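Local coordinates for protein (hdlp (histone deacetylase-like protein)) (Aquifex aeolicus, PDB 1C3P) that probably acts as a zinc-dependent deacetylase of the histone deacetylase family, with a link to acetoin catabolism, at residues F124-S136 / G140-E152. Sequence-based numbering, arbitrary orientation.
Sequences FNPAGGMHHAFKS and GFCYINNPAVGIE. Unlike the reference sequence in segment 140-152: N146 (reference Asp).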
loop_
_atom_site.group_PDB
_atom_site.type_symbol
_atom_site.label_atom_id
_atom_site.label_comp_id
_atom_site.label_asym_id
_atom_site.label_seq_id
_atom_site.Cartn_x
_atom_site.Cartn_y
_atom_site.Cartn_z
ATOM N N PHE A 124 8.180 0.822 9.421
ATOM C CA PHE A 124 7.012 1.110 8.602
ATOM C C PHE A 124 7.375 2.200 7.601
ATOM O O PHE A 124 7.846 3.276 7.979
ATOM C CB PHE A 124 5.852 1.576 9.498
ATOM C CG PHE A 124 4.602 2.009 8.750
ATOM C CD1 PHE A 124 4.178 1.344 7.605
ATOM C CD2 PHE A 124 3.789 3.030 9.265
ATOM C CE1 PHE A 124 2.964 1.685 6.986
ATOM C CE2 PHE A 124 2.562 3.372 8.647
ATOM C CZ PHE A 124 2.158 2.698 7.512
ATOM N N ASN A 125 7.189 1.900 6.321
ATOM C CA ASN A 125 7.418 2.876 5.274
ATOM C C ASN A 125 6.069 3.205 4.636
ATOM O O ASN A 125 5.630 2.526 3.708
ATOM C CB ASN A 125 8.355 2.335 4.192
ATOM C CG ASN A 125 8.369 3.230 2.985
ATOM O OD1 ASN A 125 8.170 4.438 3.119
ATOM N ND2 ASN A 125 8.616 2.658 1.789
ATOM N N PRO A 126 5.395 4.262 5.113
ATOM C CA PRO A 126 4.097 4.631 4.552
ATOM C C PRO A 126 4.098 5.035 3.076
ATOM O O PRO A 126 3.068 4.963 2.417
ATOM C CB PRO A 126 3.653 5.769 5.470
ATOM C CG PRO A 126 4.988 6.419 5.838
ATOM C CD PRO A 126 5.751 5.174 6.216
ATOM N N ALA A 127 5.251 5.461 2.562
ATOM C CA ALA A 127 5.353 5.878 1.168
ATOM C C ALA A 127 5.412 4.682 0.227
ATOM O O ALA A 127 5.165 4.823 -0.972
ATOM C CB ALA A 127 6.612 6.768 0.966
ATOM N N GLY A 128 5.722 3.511 0.775
ATOM C CA GLY A 128 5.850 2.303 -0.031
ATOM C C GLY A 128 4.542 1.652 -0.448
ATOM O O GLY A 128 3.459 2.166 -0.196
ATOM N N GLY A 129 4.650 0.501 -1.093
ATOM C CA GLY A 129 3.467 -0.203 -1.544
ATOM C C GLY A 129 2.911 0.266 -2.882
ATOM O O GLY A 129 1.714 0.136 -3.118
ATOM N N MET A 130 3.763 0.824 -3.742
ATOM C CA MET A 130 3.352 1.287 -5.086
ATOM C C MET A 130 3.298 0.021 -5.939
ATOM O O MET A 130 4.118 -0.202 -6.833
ATOM C CB MET A 130 4.393 2.269 -5.619
ATOM C CG MET A 130 4.578 3.426 -4.629
ATOM S SD MET A 130 5.626 4.766 -5.180
ATOM C CE MET A 130 4.603 5.400 -6.454
ATOM N N HIS A 131 2.256 -0.762 -5.678
ATOM C CA HIS A 131 2.089 -2.092 -6.242
ATOM C C HIS A 131 1.576 -2.303 -7.651
ATOM O O HIS A 131 1.402 -3.436 -8.050
ATOM C CB HIS A 131 1.221 -2.922 -5.280
ATOM C CG HIS A 131 -0.192 -2.442 -5.143
ATOM N ND1 HIS A 131 -0.703 -1.372 -5.848
ATOM C CD2 HIS A 131 -1.217 -2.920 -4.395
ATOM C CE1 HIS A 131 -1.980 -1.212 -5.538
ATOM N NE2 HIS A 131 -2.316 -2.139 -4.660
ATOM N N HIS A 132 1.323 -1.234 -8.393
ATOM C CA HIS A 132 0.811 -1.390 -9.751
ATOM C C HIS A 132 1.852 -1.353 -10.878
ATOM O O HIS A 132 1.597 -1.895 -11.948
ATOM C CB HIS A 132 -0.269 -0.323 -10.016
ATOM C CG HIS A 132 -1.571 -0.595 -9.327
ATOM N ND1 HIS A 132 -2.281 0.375 -8.653
ATOM C CD2 HIS A 132 -2.313 -1.724 -9.249
ATOM C CE1 HIS A 132 -3.404 -0.147 -8.190
ATOM N NE2 HIS A 132 -3.447 -1.419 -8.538
ATOM N N ALA A 133 3.015 -0.740 -10.661
ATOM C CA ALA A 133 3.994 -0.642 -11.752
ATOM C C ALA A 133 4.567 -1.975 -12.230
ATOM O O ALA A 133 4.751 -2.882 -11.439
ATOM C CB ALA A 133 5.134 0.297 -11.366
ATOM N N PHE A 134 4.820 -2.072 -13.539
ATOM C CA PHE A 134 5.385 -3.267 -14.159
ATOM C C PHE A 134 6.875 -3.075 -14.386
ATOM O O PHE A 134 7.387 -1.953 -14.304
ATOM C CB PHE A 134 4.678 -3.561 -15.494
ATOM C CG PHE A 134 3.222 -3.846 -15.337
ATOM C CD1 PHE A 134 2.266 -2.949 -15.798
ATOM C CD2 PHE A 134 2.804 -5.008 -14.689
ATOM C CE1 PHE A 134 0.899 -3.209 -15.618
ATOM C CE2 PHE A 134 1.444 -5.273 -14.502
ATOM C CZ PHE A 134 0.494 -4.375 -14.968
ATOM N N LYS A 135 7.570 -4.168 -14.695
ATOM C CA LYS A 135 9.005 -4.106 -14.891
ATOM C C LYS A 135 9.465 -2.988 -15.811
ATOM O O LYS A 135 10.447 -2.289 -15.527
ATOM C CB LYS A 135 9.503 -5.471 -15.410
ATOM C CG LYS A 135 10.982 -5.529 -15.768
ATOM C CD LYS A 135 11.425 -6.958 -16.153
ATOM C CE LYS A 135 11.639 -7.880 -14.946
ATOM N NZ LYS A 135 12.895 -7.609 -14.144
ATOM N N SER A 136 8.721 -2.780 -16.889
ATOM C CA SER A 136 9.091 -1.779 -17.868
ATOM C C SER A 136 7.937 -0.891 -18.279
ATOM O O SER A 136 7.910 -0.408 -19.410
ATOM C CB SER A 136 9.653 -2.485 -19.112
ATOM O OG SER A 136 10.660 -3.412 -18.753
ATOM N N GLY A 140 -1.504 2.357 -13.016
ATOM C CA GLY A 140 -2.246 2.670 -11.803
ATOM C C GLY A 140 -1.634 3.724 -10.899
ATOM O O GLY A 140 -1.638 3.566 -9.672
ATOM N N PHE A 141 -1.123 4.798 -11.494
ATOM C CA PHE A 141 -0.509 5.902 -10.751
ATOM C C PHE A 141 0.879 5.529 -10.268
ATOM O O PHE A 141 1.541 6.342 -9.645
ATOM C CB PHE A 141 -1.290 6.271 -9.482
ATOM C CG PHE A 141 -2.757 6.528 -9.682
ATOM C CD1 PHE A 141 -3.603 6.583 -8.563
ATOM C CD2 PHE A 141 -3.300 6.744 -10.943
ATOM C CE1 PHE A 141 -4.950 6.846 -8.701
ATOM C CE2 PHE A 141 -4.664 7.011 -11.086
ATOM C CZ PHE A 141 -5.486 7.064 -9.961
ATOM N N CYS A 142 1.313 4.298 -10.518
ATOM C CA CYS A 142 2.633 3.875 -10.064
ATOM C C CYS A 142 3.674 3.829 -11.184
ATOM O O CYS A 142 3.387 3.341 -12.288
ATOM C CB CYS A 142 2.537 2.487 -9.419
ATOM S SG CYS A 142 1.398 2.399 -8.022
ATOM N N TYR A 143 4.878 4.333 -10.888
ATOM C CA TYR A 143 5.976 4.338 -11.850
ATOM C C TYR A 143 7.077 3.361 -11.451
ATOM O O TYR A 143 7.748 2.797 -12.313
ATOM C CB TYR A 143 6.605 5.726 -11.996
ATOM C CG TYR A 143 5.607 6.832 -12.262
ATOM C CD1 TYR A 143 4.929 7.448 -11.212
ATOM C CD2 TYR A 143 5.347 7.263 -13.565
ATOM C CE1 TYR A 143 4.010 8.487 -11.451
ATOM C CE2 TYR A 143 4.434 8.291 -13.816
ATOM C CZ TYR A 143 3.773 8.898 -12.751
ATOM O OH TYR A 143 2.905 9.945 -12.979
ATOM N N ILE A 144 7.268 3.167 -10.147
ATOM C CA ILE A 144 8.284 2.242 -9.661
ATOM C C ILE A 144 7.593 1.303 -8.677
ATOM O O ILE A 144 6.859 1.756 -7.795
ATOM C CB ILE A 144 9.409 3.002 -8.957
ATOM C CG1 ILE A 144 10.032 4.008 -9.941
ATOM C CG2 ILE A 144 10.421 2.026 -8.365
ATOM C CD1 ILE A 144 11.204 4.824 -9.384
ATOM N N ASN A 145 7.815 -0.001 -8.831
ATOM C CA ASN A 145 7.176 -0.981 -7.951
ATOM C C ASN A 145 8.109 -1.268 -6.756
ATOM O O ASN A 145 8.955 -2.160 -6.834
ATOM C CB ASN A 145 6.913 -2.267 -8.749
ATOM C CG ASN A 145 5.938 -3.193 -8.050
ATOM O OD1 ASN A 145 6.122 -3.538 -6.888
ATOM N ND2 ASN A 145 4.886 -3.584 -8.755
ATOM N N ASN A 146 7.973 -0.534 -5.650
ATOM C CA ASN A 146 8.902 -0.767 -4.536
ATOM C C ASN A 146 8.711 -2.155 -3.925
ATOM O O ASN A 146 9.672 -2.772 -3.474
ATOM C CB ASN A 146 8.830 0.373 -3.508
ATOM C CG ASN A 146 7.491 0.473 -2.836
ATOM O OD1 ASN A 146 7.332 0.012 -1.714
ATOM N ND2 ASN A 146 6.507 1.057 -3.530
ATOM N N PRO A 147 7.467 -2.665 -3.877
ATOM C CA PRO A 147 7.389 -4.019 -3.309
ATOM C C PRO A 147 8.267 -5.025 -4.110
ATOM O O PRO A 147 8.943 -5.885 -3.520
ATOM C CB PRO A 147 5.905 -4.349 -3.421
ATOM C CG PRO A 147 5.261 -2.972 -3.188
ATOM C CD PRO A 147 6.114 -2.152 -4.172
ATOM N N ALA A 148 8.270 -4.917 -5.444
ATOM C CA ALA A 148 9.066 -5.848 -6.268
ATOM C C ALA A 148 10.560 -5.588 -6.111
ATOM O O ALA A 148 11.357 -6.525 -6.084
ATOM C CB ALA A 148 8.663 -5.754 -7.748
ATOM N N VAL A 149 10.942 -4.323 -6.004
ATOM C CA VAL A 149 12.340 -3.974 -5.785
ATOM C C VAL A 149 12.734 -4.584 -4.448
ATOM O O VAL A 149 13.785 -5.229 -4.329
ATOM C CB VAL A 149 12.539 -2.447 -5.731
ATOM C CG1 VAL A 149 13.944 -2.083 -5.211
ATOM C CG2 VAL A 149 12.339 -1.865 -7.115
ATOM N N GLY A 150 11.876 -4.402 -3.447
ATOM C CA GLY A 150 12.170 -4.929 -2.123
ATOM C C GLY A 150 12.288 -6.441 -2.048
ATOM O O GLY A 150 13.170 -6.979 -1.363
ATOM N N ILE A 151 11.386 -7.136 -2.730
ATOM C CA ILE A 151 11.407 -8.595 -2.739
ATOM C C ILE A 151 12.657 -9.097 -3.462
ATOM O O ILE A 151 13.276 -10.061 -3.021
ATOM C CB ILE A 151 10.125 -9.143 -3.384
ATOM C CG1 ILE A 151 8.935 -8.876 -2.444
ATOM C CG2 ILE A 151 10.268 -10.647 -3.700
ATOM C CD1 ILE A 151 7.579 -9.138 -3.087
ATOM N N GLU A 152 13.037 -8.450 -4.561
ATOM C CA GLU A 152 14.234 -8.860 -5.288
ATOM C C GLU A 152 15.454 -8.538 -4.446
ATOM O O GLU A 152 16.472 -9.226 -4.504
ATOM C CB GLU A 152 14.322 -8.149 -6.637
ATOM C CG GLU A 152 13.307 -8.676 -7.633
ATOM C CD GLU A 152 13.599 -10.100 -8.065
ATOM O OE1 GLU A 152 12.743 -10.688 -8.745
ATOM O OE2 GLU A 152 14.684 -10.626 -7.739
#
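N145 and A133 join two loops of the arginase-like alpha/beta fold of histone deacetylases: the active-site loop following strand 122-125 and the loop leading into helix 146-156. Evidence for a firm join is the bond from N145 ND2 to A133 O, 2.8 Å long, nearly straight at 172°, and lying in both the carbonyl plane and the amide plane of N145. The same amide caps the helix, OD1 accepting from A148 N at 2.9 Å, with that donor above the carbonyl plane; CG anti to the backbone N (chi1 -165°) carries the amide between the two partners. Replacing N145 by an alanine removes both amide atoms, which would probably leave A133 O and A148 N without these mates and let the loop shift against the helix. Packing is close around C142, whose CB lies 3.9 Å from A133 CB and whose SG lies 3.8 Å from M130 CB, while SG takes a weak bond from H132 N. M130 CB is also tightly held, 3.3 Å from I144 O; the looser side is its partly exposed thioether, SD staying 4.2 Å from N146 ND2. G140 O lies at the edge of the buried H132 ring, where ND1 gives it a weak hydrogen bond. The H131 and H132 side chains lie near those of D168 and H170, two zinc ligands of this protein, beside a zinc site empty in this model. N146 (reference Asp) OD1 is hydrogen-bonded to T110 OG1 of helix 98-118 and accepts from G129 N at 2.8 Å on an in-plane lone pair, the C=O...N angle being 105°.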